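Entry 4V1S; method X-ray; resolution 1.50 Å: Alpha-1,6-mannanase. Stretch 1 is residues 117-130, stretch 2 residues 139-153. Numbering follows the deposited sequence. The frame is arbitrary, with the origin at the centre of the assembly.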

# COMPACT_ATOMS: atom_id res chain seq x y z
N TRP A 117 -6.43 -15.52 7.08
CA TRP A 117 -7.61 -15.71 6.22
C TRP A 117 -8.72 -16.38 6.97
O TRP A 117 -8.53 -17.45 7.57
CB TRP A 117 -7.22 -16.56 5.03
CG TRP A 117 -8.33 -16.87 4.07
CD1 TRP A 117 -8.99 -18.04 3.94
CD2 TRP A 117 -8.89 -15.97 3.11
NE1 TRP A 117 -9.89 -17.97 2.92
CE2 TRP A 117 -9.88 -16.70 2.41
CE3 TRP A 117 -8.67 -14.61 2.78
CZ2 TRP A 117 -10.59 -16.16 1.35
CZ3 TRP A 117 -9.41 -14.08 1.76
CH2 TRP A 117 -10.38 -14.86 1.06
N HIS A 118 -9.91 -15.79 6.87
CA HIS A 118 -11.11 -16.42 7.38
C HIS A 118 -11.96 -16.92 6.23
O HIS A 118 -12.38 -16.14 5.42
CB HIS A 118 -11.92 -15.47 8.27
CG HIS A 118 -12.81 -16.17 9.24
ND1 HIS A 118 -13.85 -16.99 8.84
CD2 HIS A 118 -12.80 -16.20 10.59
CE1 HIS A 118 -14.44 -17.49 9.91
NE2 HIS A 118 -13.84 -17.01 10.98
N PRO A 119 -12.24 -18.24 6.18
CA PRO A 119 -12.93 -18.80 5.00
C PRO A 119 -14.43 -18.54 4.98
O PRO A 119 -15.05 -18.70 3.96
CB PRO A 119 -12.70 -20.30 5.13
CG PRO A 119 -12.51 -20.52 6.59
CD PRO A 119 -11.81 -19.30 7.11
N ASN A 120 -15.00 -18.13 6.11
CA ASN A 120 -16.45 -17.88 6.19
C ASN A 120 -16.81 -17.33 7.54
O ASN A 120 -17.02 -18.10 8.51
CB ASN A 120 -17.33 -19.14 5.94
CG ASN A 120 -18.82 -18.82 6.14
OD1 ASN A 120 -19.19 -17.64 6.19
ND2 ASN A 120 -19.64 -19.83 6.26
N TYR A 121 -16.97 -16.01 7.60
CA TYR A 121 -17.56 -15.40 8.77
C TYR A 121 -18.79 -14.66 8.31
O TYR A 121 -18.72 -13.82 7.39
CB TYR A 121 -16.58 -14.51 9.53
CG TYR A 121 -17.23 -13.71 10.63
CD1 TYR A 121 -17.85 -14.34 11.73
CD2 TYR A 121 -17.31 -12.33 10.55
CE1 TYR A 121 -18.43 -13.60 12.75
CE2 TYR A 121 -17.91 -11.59 11.58
CZ TYR A 121 -18.51 -12.23 12.65
OH TYR A 121 -19.12 -11.53 13.68
N LYS A 122 -19.93 -15.02 8.92
CA LYS A 122 -21.21 -14.43 8.55
C LYS A 122 -21.44 -14.39 7.04
O LYS A 122 -21.98 -13.42 6.51
CB LYS A 122 -21.40 -13.05 9.23
CG LYS A 122 -21.96 -13.13 10.65
CD LYS A 122 -22.23 -11.80 11.34
CE LYS A 122 -23.01 -12.07 12.64
NZ LYS A 122 -23.17 -10.99 13.66
N GLY A 123 -21.04 -15.46 6.33
CA GLY A 123 -21.37 -15.67 4.94
C GLY A 123 -20.33 -15.33 3.89
O GLY A 123 -20.57 -15.52 2.68
N ILE A 124 -19.19 -14.78 4.33
CA ILE A 124 -18.21 -14.32 3.39
C ILE A 124 -16.78 -14.49 3.94
O ILE A 124 -16.52 -14.33 5.14
CB ILE A 124 -18.45 -12.86 2.91
CG1 ILE A 124 -17.61 -12.58 1.64
CG2 ILE A 124 -18.24 -11.88 4.07
CD1 ILE A 124 -17.89 -11.24 0.98
N ALA A 125 -15.90 -14.90 3.05
CA ALA A 125 -14.47 -15.06 3.34
C ALA A 125 -13.73 -13.73 3.21
O ALA A 125 -14.12 -12.87 2.41
CB ALA A 125 -13.88 -16.05 2.34
N GLY A 126 -12.64 -13.60 3.95
CA GLY A 126 -11.84 -12.43 3.83
C GLY A 126 -10.74 -12.45 4.89
O GLY A 126 -10.81 -13.20 5.87
N TYR A 127 -9.71 -11.64 4.67
CA TYR A 127 -8.63 -11.54 5.65
C TYR A 127 -9.06 -10.72 6.89
O TYR A 127 -9.80 -9.77 6.77
CB TYR A 127 -7.40 -10.87 5.04
CG TYR A 127 -6.64 -11.72 4.05
CD1 TYR A 127 -5.79 -12.74 4.47
CD2 TYR A 127 -6.80 -11.54 2.68
CE1 TYR A 127 -5.14 -13.58 3.55
CE2 TYR A 127 -6.13 -12.35 1.76
CZ TYR A 127 -5.29 -13.37 2.20
OH TYR A 127 -4.64 -14.16 1.28
N ALA A 128 -8.56 -11.15 8.04
CA ALA A 128 -8.69 -10.48 9.35
C ALA A 128 -7.44 -9.70 9.70
O ALA A 128 -6.34 -9.95 9.16
CB ALA A 128 -9.02 -11.50 10.43
N THR A 129 -7.61 -8.79 10.67
CA THR A 129 -6.53 -7.95 11.09
C THR A 129 -5.48 -8.72 11.90
O THR A 129 -4.30 -8.37 11.91
CB THR A 129 -7.04 -6.74 11.88
OG1 THR A 129 -6.06 -5.70 11.83
CG2 THR A 129 -7.45 -7.10 13.29
N LEU A 130 -5.91 -9.79 12.55
CA LEU A 130 -5.04 -10.68 13.30
C LEU A 130 -5.28 -12.13 12.88
O LEU A 130 -6.28 -12.44 12.24
CB LEU A 130 -5.32 -10.52 14.80
CG LEU A 130 -4.77 -9.26 15.49
CD1 LEU A 130 -5.42 -9.04 16.84
CD2 LEU A 130 -3.25 -9.31 15.62
N ASP A 139 -11.95 -9.88 13.22
CA ASP A 139 -12.11 -8.43 13.14
C ASP A 139 -11.59 -8.07 11.77
O ASP A 139 -10.37 -8.12 11.52
CB ASP A 139 -11.30 -7.76 14.27
CG ASP A 139 -11.70 -6.32 14.54
OD1 ASP A 139 -12.76 -5.83 14.07
OD2 ASP A 139 -10.94 -5.65 15.30
N ARG A 140 -12.51 -7.74 10.86
CA ARG A 140 -12.12 -7.55 9.44
C ARG A 140 -12.38 -6.15 8.94
O ARG A 140 -13.33 -5.48 9.40
CB ARG A 140 -12.80 -8.58 8.55
CG ARG A 140 -12.55 -10.02 8.99
CD ARG A 140 -12.96 -11.03 7.95
NE ARG A 140 -14.42 -11.07 7.78
CZ ARG A 140 -15.06 -11.99 7.07
NH1 ARG A 140 -14.39 -12.95 6.47
NH2 ARG A 140 -16.38 -11.98 6.98
N PHE A 141 -11.47 -5.70 8.06
CA PHE A 141 -11.40 -4.34 7.53
C PHE A 141 -11.40 -4.36 6.03
O PHE A 141 -10.65 -5.12 5.42
CB PHE A 141 -10.14 -3.65 8.07
CG PHE A 141 -10.17 -3.49 9.57
CD1 PHE A 141 -9.88 -4.58 10.41
CD2 PHE A 141 -10.55 -2.30 10.14
CE1 PHE A 141 -9.92 -4.45 11.78
CE2 PHE A 141 -10.62 -2.18 11.53
CZ PHE A 141 -10.32 -3.26 12.33
N TYR A 142 -12.23 -3.52 5.44
CA TYR A 142 -12.38 -3.55 3.99
C TYR A 142 -11.11 -2.99 3.34
O TYR A 142 -10.72 -3.45 2.28
CB TYR A 142 -13.66 -2.83 3.54
CG TYR A 142 -14.91 -3.47 4.09
CD1 TYR A 142 -15.36 -4.68 3.60
CD2 TYR A 142 -15.61 -2.91 5.15
CE1 TYR A 142 -16.51 -5.29 4.11
CE2 TYR A 142 -16.75 -3.52 5.67
CZ TYR A 142 -17.19 -4.72 5.13
OH TYR A 142 -18.33 -5.35 5.61
N ASP A 143 -10.44 -2.03 4.00
CA ASP A 143 -9.19 -1.50 3.47
C ASP A 143 -8.06 -2.53 3.50
O ASP A 143 -7.38 -2.72 2.50
CB ASP A 143 -8.78 -0.16 4.10
CG ASP A 143 -8.54 -0.24 5.59
OD1 ASP A 143 -9.04 -1.18 6.25
OD2 ASP A 143 -7.85 0.66 6.14
N GLU A 144 -7.90 -3.24 4.63
CA GLU A 144 -6.83 -4.22 4.75
C GLU A 144 -6.94 -5.25 3.61
O GLU A 144 -5.93 -5.69 3.05
CB GLU A 144 -6.86 -4.95 6.10
CG GLU A 144 -6.45 -4.07 7.25
CD GLU A 144 -6.55 -4.75 8.61
OE1 GLU A 144 -7.13 -5.86 8.71
OE2 GLU A 144 -6.08 -4.11 9.61
N ASN A 145 -8.17 -5.64 3.30
CA ASN A 145 -8.39 -6.59 2.22
C ASN A 145 -7.97 -6.06 0.85
O ASN A 145 -7.45 -6.82 0.03
CB ASN A 145 -9.84 -7.16 2.23
CG ASN A 145 -9.95 -8.31 3.21
OD1 ASN A 145 -9.81 -9.46 2.84
ND2 ASN A 145 -10.09 -7.99 4.49
N GLY A 146 -8.19 -4.76 0.62
CA GLY A 146 -7.76 -4.11 -0.62
C GLY A 146 -6.26 -3.94 -0.74
O GLY A 146 -5.67 -4.24 -1.77
N TRP A 147 -5.62 -3.52 0.35
CA TRP A 147 -4.17 -3.48 0.36
C TRP A 147 -3.58 -4.82 0.02
O TRP A 147 -2.59 -4.92 -0.71
CB TRP A 147 -3.67 -3.12 1.77
CG TRP A 147 -3.69 -1.68 2.28
CD1 TRP A 147 -4.75 -0.97 2.81
CD2 TRP A 147 -2.54 -0.84 2.43
NE1 TRP A 147 -4.32 0.26 3.26
CE2 TRP A 147 -2.97 0.36 3.06
CE3 TRP A 147 -1.18 -0.99 2.12
CZ2 TRP A 147 -2.08 1.40 3.39
CZ3 TRP A 147 -0.31 0.06 2.42
CH2 TRP A 147 -0.77 1.23 3.06
N THR A 148 -4.19 -5.88 0.57
CA THR A 148 -3.68 -7.24 0.39
C THR A 148 -3.94 -7.71 -1.04
O THR A 148 -3.04 -8.25 -1.69
CB THR A 148 -4.30 -8.21 1.40
OG1 THR A 148 -4.01 -7.75 2.73
CG2 THR A 148 -3.78 -9.60 1.23
N ALA A 149 -5.15 -7.44 -1.56
CA ALA A 149 -5.49 -7.80 -2.93
C ALA A 149 -4.50 -7.23 -3.95
O ALA A 149 -4.12 -7.91 -4.88
CB ALA A 149 -6.92 -7.36 -3.25
N ILE A 150 -4.09 -5.99 -3.75
CA ILE A 150 -3.09 -5.34 -4.61
C ILE A 150 -1.84 -6.20 -4.64
O ILE A 150 -1.35 -6.53 -5.71
CB ILE A 150 -2.80 -3.92 -4.10
CG1 ILE A 150 -3.98 -2.98 -4.39
CG2 ILE A 150 -1.56 -3.35 -4.77
CD1 ILE A 150 -3.99 -1.77 -3.46
N GLY A 151 -1.31 -6.54 -3.46
CA GLY A 151 -0.07 -7.34 -3.36
C GLY A 151 -0.25 -8.71 -4.01
O GLY A 151 0.66 -9.19 -4.71
N LEU A 152 -1.41 -9.36 -3.79
CA LEU A 152 -1.64 -10.69 -4.36
C LEU A 152 -1.78 -10.65 -5.88
O LEU A 152 -1.33 -11.56 -6.55
CB LEU A 152 -2.83 -11.38 -3.69
CG LEU A 152 -2.67 -11.60 -2.17
CD1 LEU A 152 -3.99 -12.09 -1.59
CD2 LEU A 152 -1.56 -12.61 -1.91
N CYS A 153 -2.39 -9.59 -6.41
CA CYS A 153 -2.42 -9.41 -7.86
C CYS A 153 -1.01 -9.31 -8.40
O CYS A 153 -0.66 -9.96 -9.39
CB CYS A 153 -3.21 -8.15 -8.28
SG CYS A 153 -4.98 -8.23 -8.09
O HOH W 1 -9.19 -7.21 7.74

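The shortest direct polar contact between the stretches joins Thr129 and Glu144. Thr129 OG1 donates a hydrogen bond to Glu144 OE2 at 2.7 Å. A hydroxyl facing a carboxylate makes a strong pair, because the acceptor normally carries negative charge. The backbone next to it is also tied down: Thr129 N donates to Asp139 O at 3.0 Å. Thr129 is thus held through both its main chain and its side chain.

Asn145 makes the second anchor. Its amide group meets both polar backbone atoms of Tyr127. Tyr127 N donates to Asn145 OD1 at 2.8 Å, and Asn145 ND2 donates to Tyr127 O at 2.9 Å. The side chain therefore pairs with the strand as a neighbouring peptide group might. Its other ND2 hydrogen is used as well, since Asn145 ND2 donates to Phe141 O at 3.1 Å. That bond ties the amide to the start of its own helix, where Phe141 is the N-cap residue.

Arg140 reaches further along stretch 1 and has the largest area covered by the other stretch. Its guanidinium grips one carbonyl with two nitrogens. Arg140 NH1 lies 2.9 Å from Ile124 O and Arg140 NH2 lies 3.0 Å from Ile124 O, both as donors. The carbonyl sits at the edge of the guanidinium, near its plane, where the N-H groups point. Ile124 O also accepts from Tyr121 N at 3.0 Å, within the hairpin. Tyr121 CB lies over one face of the guanidinium, 3.6 Å from Arg140 NH2. Arg140 NH1 is also 3.1 Å from Gly126 N, but both are donors and no bond forms. Gly126 N instead donates to His118 O at 2.9 Å.

Water 1 bridges the stretches. It lies 2.8 Å from Tyr127 O, 2.8 Å from Phe141 N and 2.6 Å from Glu144 OE1. Phe141 N donates to it, so the water links a strand carbonyl to the loop and helix of stretch 2.

These pairings sit on the following backbone arrangement. In stretch 1, a type I' turn from Tyr121 to Ile124 leads into strand 124-127. In stretch 2, a short loop leads into helix 142-153. The strand and helix axes cross at 71° and approach to 8.3 Å. The chains come closer where loop meets loop, with Ala128 CA 4.5 Å from Arg140 CA.

Gly126 packs against the same polar groups, with Gly126 CA 3.7 Å from Asn145 OD1. A CB here would point toward stretch 2 and lie about 3.5 Å from both Arg140 NH1 and Asn145 OD1.

Apolar packing extends outward from this centre. The Tyr127 side chain runs along the helix, with Tyr127 CE2 3.7 Å from Thr148 CG2 and 4.0 Å from Leu152 CD1. Thr148 and Leu152 are one helical turn apart, and both CA-to-CB bonds point toward stretch 1. At the other end, Thr129 CB rests 3.7 Å from Phe141 CE1.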